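Local coordinates for protein NAD(P)H-flavin oxidoreductase (Agrobacterium tumefaciens str. C58, PDB 2FRE) that probably catalyses NAD(P)H-dependent reduction reactions through a bound flavin mononucleotide, as a dimeric member of the nitroreductase family, at residues S22-D27 with E176-S181; K83-L88 with G158-T163; S4-S9 with P180-P185. All coordinates share one frame; numbering follows the deposited sequence.

Contact 1. Residues S22-D27 with E176-S181; sequences SPRAFD and EREVPS. With FMN (flavin mononucleotide), chain C.
Behind the FMN pocket, the carboxylate of Glu178 receives the consecutive backbone N-H groups of Arg24 and Ala25. Arg24 N lies 2.8 Å from Glu178 OE1, with an N-H...O angle of 155°, and uses the syn lone pair of that oxygen. Ala25 N reaches Glu178 OE2 at 2.9 Å, also on the syn side but 27° out of the carboxylate plane; a weak bond from Arg24 N to OE2 adds to the pair. Apolar atoms crowd the same oxygen, since Ala25 CB is 3.2 Å and Pro23 CB 3.4 Å from Glu178 OE2. Glu178 brings its carboxylate to the 22-27 loop through a chain bent at chi2 (82°), while its backbone forms the centre of an inverse gamma turn. From a backbone N held by Glu178, the Arg24 chain runs extended from CG to NE and turns one guanidinium edge to the flavin, as expected in a nitroreductase-type FMN pocket: NE is 3.1 Å and NH2 2.7 Å from FMN O2. Two donors on one carbonyl oxygen could help to stabilise negative charge at the pyrimidine end of a reduced flavin. The remaining nitrogen, Arg24 NH1, faces back to 176-181 through two waters lying in the guanidinium plane, one donating to Glu178 OE1 and the other to Arg177 O. The phosphate end of FMN is held by both segments: Ser22 N donates to FMN O3P at 2.7 Å and Ser22 OG to O2P, whereas Ser181 OG donates to the ester oxygen O5' at 2.7 Å.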
loop_
_atom_site.group_PDB
_atom_site.type_symbol
_atom_site.label_atom_id
_atom_site.label_comp_id
_atom_site.label_asym_id
_atom_site.label_seq_id
_atom_site.Cartn_x
_atom_site.Cartn_y
_atom_site.Cartn_z
ATOM N N SER A 22 11.232 7.789 -5.990
ATOM C CA SER A 22 11.655 6.687 -6.852
ATOM C C SER A 22 12.617 7.198 -7.933
ATOM O O SER A 22 12.248 7.386 -9.081
ATOM C CB SER A 22 10.426 5.974 -7.420
ATOM O OG SER A 22 9.564 5.557 -6.344
ATOM N N PRO A 23 13.887 7.405 -7.555
ATOM C CA PRO A 23 14.884 7.777 -8.532
ATOM C C PRO A 23 15.333 6.570 -9.347
ATOM O O PRO A 23 14.913 5.444 -9.072
ATOM C CB PRO A 23 16.040 8.286 -7.672
ATOM C CG PRO A 23 15.945 7.453 -6.440
ATOM C CD PRO A 23 14.460 7.307 -6.202
ATOM N N ARG A 24 16.197 6.822 -10.326
ATOM C CA ARG A 24 16.711 5.778 -11.215
ATOM C C ARG A 24 18.237 5.643 -11.176
ATOM O O ARG A 24 18.760 4.663 -11.709
ATOM C CB ARG A 24 16.260 6.043 -12.665
ATOM C CG ARG A 24 14.773 5.911 -12.842
ATOM C CD ARG A 24 14.309 6.143 -14.235
ATOM N NE ARG A 24 12.862 6.046 -14.252
ATOM C CZ ARG A 24 12.025 7.036 -13.952
ATOM N NH1 ARG A 24 12.482 8.250 -13.682
ATOM N NH2 ARG A 24 10.716 6.815 -13.949
ATOM N N ALA A 25 18.941 6.609 -10.574
ATOM C CA ALA A 25 20.425 6.572 -10.551
ATOM C C ALA A 25 20.909 5.800 -9.328
ATOM O O ALA A 25 20.933 6.337 -8.229
ATOM C CB ALA A 25 21.013 7.960 -10.580
ATOM N N PHE A 26 21.292 4.540 -9.540
ATOM C CA PHE A 26 21.738 3.663 -8.464
ATOM C C PHE A 26 23.218 3.350 -8.617
ATOM O O PHE A 26 23.749 3.299 -9.740
ATOM C CB PHE A 26 20.895 2.382 -8.406
ATOM C CG PHE A 26 19.491 2.615 -7.989
ATOM C CD1 PHE A 26 19.193 3.078 -6.711
ATOM C CD2 PHE A 26 18.446 2.409 -8.883
ATOM C CE1 PHE A 26 17.874 3.308 -6.331
ATOM C CE2 PHE A 26 17.135 2.651 -8.506
ATOM C CZ PHE A 26 16.848 3.085 -7.228
ATOM N N ASP A 27 23.883 3.159 -7.479
ATOM C CA ASP A 27 25.341 3.040 -7.474
ATOM C C ASP A 27 25.882 1.624 -7.688
ATOM O O ASP A 27 27.094 1.445 -7.779
ATOM C CB ASP A 27 25.935 3.682 -6.206
ATOM C CG ASP A 27 25.758 2.841 -4.934
ATOM O OD1 ASP A 27 25.074 1.784 -4.929
ATOM O OD2 ASP A 27 26.325 3.277 -3.902
ATOM N N GLU A 176 17.124 14.027 -16.795
ATOM C CA GLU A 176 16.144 15.108 -16.729
ATOM C C GLU A 176 14.933 14.741 -15.886
ATOM O O GLU A 176 14.271 15.618 -15.369
ATOM C CB GLU A 176 15.677 15.519 -18.125
ATOM C CG GLU A 176 16.692 16.328 -18.868
ATOM C CD GLU A 176 16.224 16.720 -20.261
ATOM O OE1 GLU A 176 15.041 16.445 -20.602
ATOM O OE2 GLU A 176 17.049 17.307 -20.989
ATOM N N ARG A 177 14.634 13.453 -15.756
ATOM C CA ARG A 177 13.483 12.996 -14.955
ATOM C C ARG A 177 13.842 12.641 -13.536
ATOM O O ARG A 177 12.987 12.199 -12.769
ATOM C CB ARG A 177 12.843 11.770 -15.604
ATOM C CG ARG A 177 12.131 12.113 -16.865
ATOM C CD ARG A 177 11.648 10.888 -17.621
ATOM N NE ARG A 177 10.658 11.308 -18.607
ATOM C CZ ARG A 177 10.929 12.023 -19.702
ATOM N NH1 ARG A 177 12.165 12.413 -19.991
ATOM N NH2 ARG A 177 9.948 12.356 -20.530
ATOM N N GLU A 178 15.108 12.810 -13.183
ATOM C CA GLU A 178 15.579 12.470 -11.866
ATOM C C GLU A 178 15.223 13.600 -10.888
ATOM O O GLU A 178 16.087 14.271 -10.358
ATOM C CB GLU A 178 17.081 12.182 -11.923
ATOM C CG GLU A 178 17.633 11.538 -10.698
ATOM C CD GLU A 178 17.432 10.015 -10.629
ATOM O OE1 GLU A 178 16.453 9.450 -11.206
ATOM O OE2 GLU A 178 18.259 9.393 -9.939
ATOM N N VAL A 179 13.929 13.783 -10.642
ATOM C CA VAL A 179 13.447 14.859 -9.777
ATOM C C VAL A 179 12.151 14.368 -9.143
ATOM O O VAL A 179 11.364 13.686 -9.810
ATOM C CB VAL A 179 13.267 16.191 -10.554
ATOM C CG1 VAL A 179 12.206 16.065 -11.618
ATOM C CG2 VAL A 179 12.904 17.322 -9.615
ATOM N N PRO A 180 11.949 14.625 -7.835
ATOM C CA PRO A 180 10.757 14.035 -7.233
ATOM C C PRO A 180 9.466 14.547 -7.885
ATOM O O PRO A 180 9.288 15.760 -8.101
ATOM C CB PRO A 180 10.876 14.429 -5.750
ATOM C CG PRO A 180 12.366 14.626 -5.581
ATOM C CD PRO A 180 12.754 15.335 -6.832
ATOM N N SER A 181 8.596 13.598 -8.219
ATOM C CA SER A 181 7.324 13.895 -8.832
ATOM C C SER A 181 6.411 14.686 -7.905
ATOM O O SER A 181 6.572 14.688 -6.668
ATOM C CB SER A 181 6.636 12.582 -9.222
ATOM O OG SER A 181 6.537 11.743 -8.085
HETATM N N1 FMN C . 8.791 3.777 -13.084
HETATM C C2 FMN C . 9.512 3.453 -14.232
HETATM O O2 FMN C . 10.473 4.149 -14.576
HETATM N N3 FMN C . 9.148 2.367 -15.010
HETATM C C4 FMN C . 8.090 1.566 -14.674
HETATM O O4 FMN C . 7.936 0.479 -15.266
HETATM C C4A FMN C . 7.365 1.896 -13.509
HETATM N N5 FMN C . 6.284 1.119 -13.128
HETATM C C5A FMN C . 5.629 1.410 -11.943
HETATM C C6 FMN C . 4.573 0.606 -11.549
HETATM C C7 FMN C . 3.900 0.858 -10.371
HETATM C C7M FMN C . 3.162 -0.316 -9.791
HETATM C C8 FMN C . 4.259 1.945 -9.567
HETATM C C8M FMN C . 3.960 1.928 -8.087
HETATM C C9 FMN C . 5.316 2.759 -9.954
HETATM C C9A FMN C . 5.991 2.503 -11.163
HETATM N N10 FMN C . 7.030 3.316 -11.562
HETATM C C10 FMN C . 7.725 2.997 -12.723
HETATM C "C1'" FMN C . 7.393 4.565 -10.798
HETATM C "C2'" FMN C . 6.295 5.624 -10.734
HETATM O "O2'" FMN C . 6.232 6.406 -11.922
HETATM C "C3'" FMN C . 6.500 6.505 -9.505
HETATM O "O3'" FMN C . 6.344 5.724 -8.326
HETATM C "C4'" FMN C . 5.546 7.694 -9.515
HETATM O "O4'" FMN C . 5.844 8.559 -10.597
HETATM C "C5'" FMN C . 5.566 8.498 -8.219
HETATM O "O5'" FMN C . 6.860 9.023 -7.967
HETATM P P FMN C . 7.633 8.710 -6.591
HETATM O O1P FMN C . 6.883 9.456 -5.501
HETATM O O2P FMN C . 7.576 7.218 -6.307
HETATM O O3P FMN C . 9.049 9.184 -6.777
HETATM O O HOH W 1 11.888 10.297 -10.062
HETATM O O HOH W 2 15.218 9.367 -13.630
HETATM O O HOH W 3 10.558 10.435 -12.978
#

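Contact 2. Residues K83-L88 with G158-T163; sequences KNASVL and GVAIGT
Ile161 O accepts two successive backbone N-H groups, Ser86 N at 2.8 Å in one bond and Val87 N at 3.0 Å in the other. The two donors differ in approach: Val87 N lies in the carbonyl plane, Ser86 N is tilted 20° from it. The return bond, Ile161 N to Val87 O, is nearly straight at 171°. Among the apolar side chains the closest approaches are at Ala160, whose CB touches Leu88 CD2 at 3.8 Å and Ala85 CB at 3.9 Å. Helix 67-72 meets Leu88 through Trp67 and Val71. On the other face Val87 CG1 stands 4.2 Å from Ile161 CD1, and helix 110-127 packs tightly against this pair's sheet face, touching Ile161 through Leu121 and Ala125. Looser is the link from Ser86 OG to Thr163, which runs through two waters. Ser86 OG touches Gly162 CA at 3.8 Å and accepts from both; one in turn accepts from Thr163 N, and the other is hydrogen-bonded to Thr163 OG1. Ser86 OG is also hydrogen-bonded to Ser29 O. Ser86 and Val87 both facing Ile161 is a classic beta bulge, here where strand 87-98 enters the central antiparallel sheet beside strand 153-162.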
loop_
_atom_site.group_PDB
_atom_site.type_symbol
_atom_site.label_atom_id
_atom_site.label_comp_id
_atom_site.label_asym_id
_atom_site.label_seq_id
_atom_site.Cartn_x
_atom_site.Cartn_y
_atom_site.Cartn_z
ATOM N N LYS A 83 19.430 -2.205 -13.856
ATOM C CA LYS A 83 20.541 -3.147 -13.826
ATOM C C LYS A 83 21.619 -2.699 -12.873
ATOM O O LYS A 83 22.481 -3.490 -12.533
ATOM C CB LYS A 83 21.137 -3.357 -15.218
ATOM C CG LYS A 83 21.847 -2.163 -15.823
ATOM C CD LYS A 83 22.003 -2.391 -17.305
ATOM C CE LYS A 83 22.721 -1.280 -18.005
ATOM N NZ LYS A 83 22.868 -1.602 -19.477
ATOM N N ASN A 84 21.580 -1.430 -12.469
ATOM C CA ASN A 84 22.555 -0.878 -11.541
ATOM C C ASN A 84 22.038 -0.747 -10.101
ATOM O O ASN A 84 22.729 -0.219 -9.232
ATOM C CB ASN A 84 23.071 0.460 -12.083
ATOM C CG ASN A 84 23.892 0.290 -13.353
ATOM O OD1 ASN A 84 24.618 -0.687 -13.503
ATOM N ND2 ASN A 84 23.761 1.225 -14.280
ATOM N N ALA A 85 20.831 -1.264 -9.847
ATOM C CA ALA A 85 20.290 -1.319 -8.508
ATOM C C ALA A 85 21.027 -2.396 -7.707
ATOM O O ALA A 85 21.766 -3.207 -8.265
ATOM C CB ALA A 85 18.809 -1.623 -8.557
ATOM N N SER A 86 20.810 -2.387 -6.396
ATOM C CA SER A 86 21.458 -3.327 -5.493
ATOM C C SER A 86 20.678 -4.630 -5.348
ATOM O O SER A 86 21.268 -5.673 -5.062
ATOM C CB SER A 86 21.632 -2.697 -4.105
ATOM O OG SER A 86 22.607 -1.691 -4.115
ATOM N N VAL A 87 19.362 -4.543 -5.517
ATOM C CA VAL A 87 18.440 -5.660 -5.370
ATOM C C VAL A 87 17.344 -5.490 -6.413
ATOM O O VAL A 87 16.902 -4.371 -6.667
ATOM C CB VAL A 87 17.802 -5.663 -3.937
ATOM C CG1 VAL A 87 16.663 -6.656 -3.837
ATOM C CG2 VAL A 87 18.844 -5.940 -2.880
ATOM N N LEU A 88 16.934 -6.599 -7.029
ATOM C CA LEU A 88 15.726 -6.651 -7.827
ATOM C C LEU A 88 14.814 -7.717 -7.221
ATOM O O LEU A 88 15.284 -8.775 -6.784
ATOM C CB LEU A 88 16.031 -6.979 -9.291
ATOM C CG LEU A 88 16.684 -5.855 -10.098
ATOM C CD1 LEU A 88 17.262 -6.369 -11.388
ATOM C CD2 LEU A 88 15.688 -4.785 -10.390
ATOM N N GLY A 158 7.515 -5.274 -10.378
ATOM C CA GLY A 158 8.927 -5.424 -10.057
ATOM C C GLY A 158 9.356 -4.283 -9.149
ATOM O O GLY A 158 8.709 -3.244 -9.113
ATOM N N VAL A 159 10.446 -4.480 -8.421
ATOM C CA VAL A 159 10.982 -3.454 -7.543
ATOM C C VAL A 159 12.490 -3.479 -7.606
ATOM O O VAL A 159 13.105 -4.533 -7.415
ATOM C CB VAL A 159 10.546 -3.665 -6.084
ATOM C CG1 VAL A 159 11.106 -2.577 -5.205
ATOM C CG2 VAL A 159 9.022 -3.700 -5.977
ATOM N N ALA A 160 13.063 -2.311 -7.882
ATOM C CA ALA A 160 14.494 -2.082 -7.838
ATOM C C ALA A 160 14.793 -1.284 -6.557
ATOM O O ALA A 160 14.109 -0.283 -6.262
ATOM C CB ALA A 160 14.920 -1.306 -9.044
ATOM N N ILE A 161 15.786 -1.745 -5.794
ATOM C CA ILE A 161 16.211 -1.083 -4.576
ATOM C C ILE A 161 17.718 -0.881 -4.587
ATOM O O ILE A 161 18.465 -1.769 -4.983
ATOM C CB ILE A 161 15.858 -1.886 -3.304
ATOM C CG1 ILE A 161 14.499 -2.591 -3.436
ATOM C CG2 ILE A 161 15.877 -0.935 -2.082
ATOM C CD1 ILE A 161 14.186 -3.580 -2.283
ATOM N N GLY A 162 18.159 0.294 -4.146
ATOM C CA GLY A 162 19.574 0.604 -4.143
ATOM C C GLY A 162 19.880 1.922 -3.479
ATOM O O GLY A 162 19.016 2.550 -2.841
ATOM N N THR A 163 21.130 2.326 -3.619
ATOM C CA THR A 163 21.623 3.556 -3.046
ATOM C C THR A 163 21.776 4.604 -4.139
ATOM O O THR A 163 22.440 4.366 -5.154
ATOM C CB THR A 163 22.961 3.323 -2.357
ATOM O OG1 THR A 163 22.783 2.363 -1.302
ATOM C CG2 THR A 163 23.511 4.620 -1.787
HETATM O O HOH W 4 22.572 0.798 -5.528
HETATM O O HOH W 5 22.950 -0.269 -1.908
#

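Contact 3. Residues S4-S9 with P180-P185; sequences SNNRQS and PSKRVP. With FMN (flavin mononucleotide), chain C.
Arg7, on the small N-terminal beta hairpin, reaches across to Pro180 and Ser181, while Lys182 reaches back to Asn6; a type I' turn from Ser4 to Arg7 forms the hairpin bend. From CB, the Arg7 chain sets CG anti to the carbonyl carbon (chi1 -65°) and runs extended to NE. CG passes 3.9 Å from Ser181 O, and CD lies beside the same oxygen. NE then donates to Ser181 O at 2.8 Å, in the plane of that carbonyl, though the oxygen sits 19° out of the guanidinium plane, while Pro180 CB covers one face of the guanidinium, 3.4 Å from NE. Beyond CZ the two tips part: NH1 bonds to Leu18 O and Arg20 O, and NH2 turns to the cofactor, donating to FMN O1P at 2.8 Å. NH2 also makes weak bonds to Ser181 O and, at 3.1 Å, to Ser181 OG. That hydroxyl accepts a firmer bond from Arg183 NH1 in the Arg183 guanidinium plane. Arg183 NH2 meets FMN O1P at 2.8 Å too, which leaves Arg7 NH2 and Arg183 NH2 only 4.0 Å apart; the phosphate probably offsets their repulsion. Arg183 NH2 also bonds to Trp45 O of the second subunit, so the site lies at the dimer interface. On the hairpin turn, the Asn5 amide rests against Pro180 CG, with ND2 hydrogen-bonded to Leu18 O. A water joins Asn6 O to Pro180 O, and Lys182 NZ donates to Asn6 O at 2.7 Å.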
loop_
_atom_site.group_PDB
_atom_site.type_symbol
_atom_site.label_atom_id
_atom_site.label_comp_id
_atom_site.label_asym_id
_atom_site.label_seq_id
_atom_site.Cartn_x
_atom_site.Cartn_y
_atom_site.Cartn_z
ATOM N N SER A 4 9.804 19.579 1.939
ATOM C CA SER A 4 10.839 18.545 2.021
ATOM C C SER A 4 10.987 17.833 0.685
ATOM O O SER A 4 10.004 17.603 -0.008
ATOM C CB SER A 4 10.494 17.538 3.130
ATOM O OG SER A 4 11.667 16.903 3.608
ATOM N N ASN A 5 12.228 17.505 0.319
ATOM C CA ASN A 5 12.513 16.745 -0.905
ATOM C C ASN A 5 11.921 17.359 -2.177
ATOM O O ASN A 5 11.323 16.656 -2.991
ATOM C CB ASN A 5 12.059 15.299 -0.757
ATOM C CG ASN A 5 12.694 14.390 -1.795
ATOM O OD1 ASN A 5 13.812 14.648 -2.262
ATOM N ND2 ASN A 5 11.978 13.338 -2.187
ATOM N N ASN A 6 12.101 18.671 -2.324
ATOM C CA ASN A 6 11.605 19.454 -3.469
ATOM C C ASN A 6 10.097 19.294 -3.625
ATOM O O ASN A 6 9.567 19.397 -4.724
ATOM C CB ASN A 6 12.347 19.058 -4.765
ATOM C CG ASN A 6 12.494 20.219 -5.779
ATOM O OD1 ASN A 6 11.698 21.171 -5.831
ATOM N ND2 ASN A 6 13.545 20.141 -6.563
ATOM N N ARG A 7 9.412 19.043 -2.516
ATOM C CA ARG A 7 7.965 18.878 -2.511
ATOM C C ARG A 7 7.343 19.672 -1.375
ATOM O O ARG A 7 7.939 19.850 -0.320
ATOM C CB ARG A 7 7.570 17.406 -2.341
ATOM C CG ARG A 7 7.962 16.511 -3.467
ATOM C CD ARG A 7 7.925 15.035 -3.031
ATOM N NE ARG A 7 7.842 14.141 -4.186
ATOM C CZ ARG A 7 7.847 12.807 -4.127
ATOM N NH1 ARG A 7 8.002 12.164 -2.976
ATOM N NH2 ARG A 7 7.700 12.102 -5.235
ATOM N N GLN A 8 6.118 20.115 -1.601
ATOM C CA GLN A 8 5.385 20.868 -0.629
ATOM C C GLN A 8 4.020 20.224 -0.481
ATOM O O GLN A 8 3.322 19.981 -1.459
ATOM C CB GLN A 8 5.214 22.318 -1.066
ATOM C CG GLN A 8 4.546 23.155 0.007
ATOM C CD GLN A 8 4.379 24.620 -0.367
ATOM O OE1 GLN A 8 3.302 25.046 -0.806
ATOM N NE2 GLN A 8 5.407 25.395 -0.146
ATOM N N SER A 9 3.647 19.949 0.743
ATOM C CA SER A 9 2.368 19.318 0.986
ATOM C C SER A 9 1.443 20.440 1.388
ATOM O O SER A 9 1.903 21.490 1.848
ATOM C CB SER A 9 2.488 18.342 2.131
ATOM O OG SER A 9 2.735 19.083 3.317
ATOM N N PRO A 180 11.949 14.625 -7.835
ATOM C CA PRO A 180 10.757 14.035 -7.233
ATOM C C PRO A 180 9.466 14.547 -7.885
ATOM O O PRO A 180 9.288 15.760 -8.101
ATOM C CB PRO A 180 10.876 14.429 -5.750
ATOM C CG PRO A 180 12.366 14.626 -5.581
ATOM C CD PRO A 180 12.754 15.335 -6.832
ATOM N N SER A 181 8.596 13.598 -8.219
ATOM C CA SER A 181 7.324 13.895 -8.832
ATOM C C SER A 181 6.411 14.686 -7.905
ATOM O O SER A 181 6.572 14.688 -6.668
ATOM C CB SER A 181 6.636 12.582 -9.222
ATOM O OG SER A 181 6.537 11.743 -8.085
ATOM N N LYS A 182 5.435 15.334 -8.522
ATOM C CA LYS A 182 4.382 16.056 -7.808
ATOM C C LYS A 182 3.068 15.258 -7.761
ATOM O O LYS A 182 2.972 14.135 -8.290
ATOM C CB LYS A 182 4.125 17.416 -8.494
ATOM C CG LYS A 182 5.348 18.255 -8.716
ATOM C CD LYS A 182 6.096 18.637 -7.441
ATOM C CE LYS A 182 7.113 19.765 -7.739
ATOM N NZ LYS A 182 7.813 20.408 -6.558
ATOM N N ARG A 183 2.062 15.838 -7.111
ATOM C CA ARG A 183 0.722 15.211 -7.014
ATOM C C ARG A 183 -0.330 16.240 -7.322
ATOM O O ARG A 183 -0.063 17.448 -7.281
ATOM C CB ARG A 183 0.485 14.648 -5.613
ATOM C CG ARG A 183 1.403 13.530 -5.225
ATOM C CD ARG A 183 1.213 12.241 -6.018
ATOM N NE ARG A 183 2.134 11.239 -5.485
ATOM C CZ ARG A 183 3.428 11.144 -5.796
ATOM N NH1 ARG A 183 3.975 11.902 -6.722
ATOM N NH2 ARG A 183 4.168 10.230 -5.216
ATOM N N VAL A 184 -1.529 15.768 -7.650
ATOM C CA VAL A 184 -2.671 16.650 -7.809
ATOM C C VAL A 184 -3.032 17.226 -6.441
ATOM O O VAL A 184 -2.675 16.639 -5.410
ATOM C CB VAL A 184 -3.891 15.907 -8.427
ATOM C CG1 VAL A 184 -3.504 15.279 -9.750
ATOM C CG2 VAL A 184 -4.459 14.860 -7.478
ATOM N N PRO A 185 -3.728 18.374 -6.418
ATOM C CA PRO A 185 -4.282 18.890 -5.159
ATOM C C PRO A 185 -5.107 17.834 -4.400
ATOM O O PRO A 185 -5.835 17.048 -5.019
ATOM C CB PRO A 185 -5.178 20.045 -5.628
ATOM C CG PRO A 185 -4.571 20.504 -6.855
ATOM C CD PRO A 185 -4.034 19.276 -7.540
HETATM N N1 FMN C . 8.791 3.777 -13.084
HETATM C C2 FMN C . 9.512 3.453 -14.232
HETATM O O2 FMN C . 10.473 4.149 -14.576
HETATM N N3 FMN C . 9.148 2.367 -15.010
HETATM C C4 FMN C . 8.090 1.566 -14.674
HETATM O O4 FMN C . 7.936 0.479 -15.266
HETATM C C4A FMN C . 7.365 1.896 -13.509
HETATM N N5 FMN C . 6.284 1.119 -13.128
HETATM C C5A FMN C . 5.629 1.410 -11.943
HETATM C C6 FMN C . 4.573 0.606 -11.549
HETATM C C7 FMN C . 3.900 0.858 -10.371
HETATM C C7M FMN C . 3.162 -0.316 -9.791
HETATM C C8 FMN C . 4.259 1.945 -9.567
HETATM C C8M FMN C . 3.960 1.928 -8.087
HETATM C C9 FMN C . 5.316 2.759 -9.954
HETATM C C9A FMN C . 5.991 2.503 -11.163
HETATM N N10 FMN C . 7.030 3.316 -11.562
HETATM C C10 FMN C . 7.725 2.997 -12.723
HETATM C "C1'" FMN C . 7.393 4.565 -10.798
HETATM C "C2'" FMN C . 6.295 5.624 -10.734
HETATM O "O2'" FMN C . 6.232 6.406 -11.922
HETATM C "C3'" FMN C . 6.500 6.505 -9.505
HETATM O "O3'" FMN C . 6.344 5.724 -8.326
HETATM C "C4'" FMN C . 5.546 7.694 -9.515
HETATM O "O4'" FMN C . 5.844 8.559 -10.597
HETATM C "C5'" FMN C . 5.566 8.498 -8.219
HETATM O "O5'" FMN C . 6.860 9.023 -7.967
HETATM P P FMN C . 7.633 8.710 -6.591
HETATM O O1P FMN C . 6.883 9.456 -5.501
HETATM O O2P FMN C . 7.576 7.218 -6.307
HETATM O O3P FMN C . 9.049 9.184 -6.777
HETATM O O HOH W 6 10.211 18.137 -7.209
#

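How the contacts relate
Contact 2 is the buried one, a strand pairing of backbone bonds and apolar packing, its centre about 10 Å from the centre of the chain. Contacts 1 and 3 lie farther out, their centres about 15 and 19 Å from it, are only partly buried, and depend on charged side chains and the cofactor; waters occur in all three. Contacts 1 and 3 share Pro180 and Ser181 and overlap at the phosphate end of FMN; contact 1 alone of the two extends to the pyrimidine oxygen O2. Contact 1 is joined to contact 2 by Asp27 N, 3.0 Å from Thr163 O in a probable hydrogen bond, and by the Phe26 ring packing on Gly162. Contacts 2 and 3 do not touch.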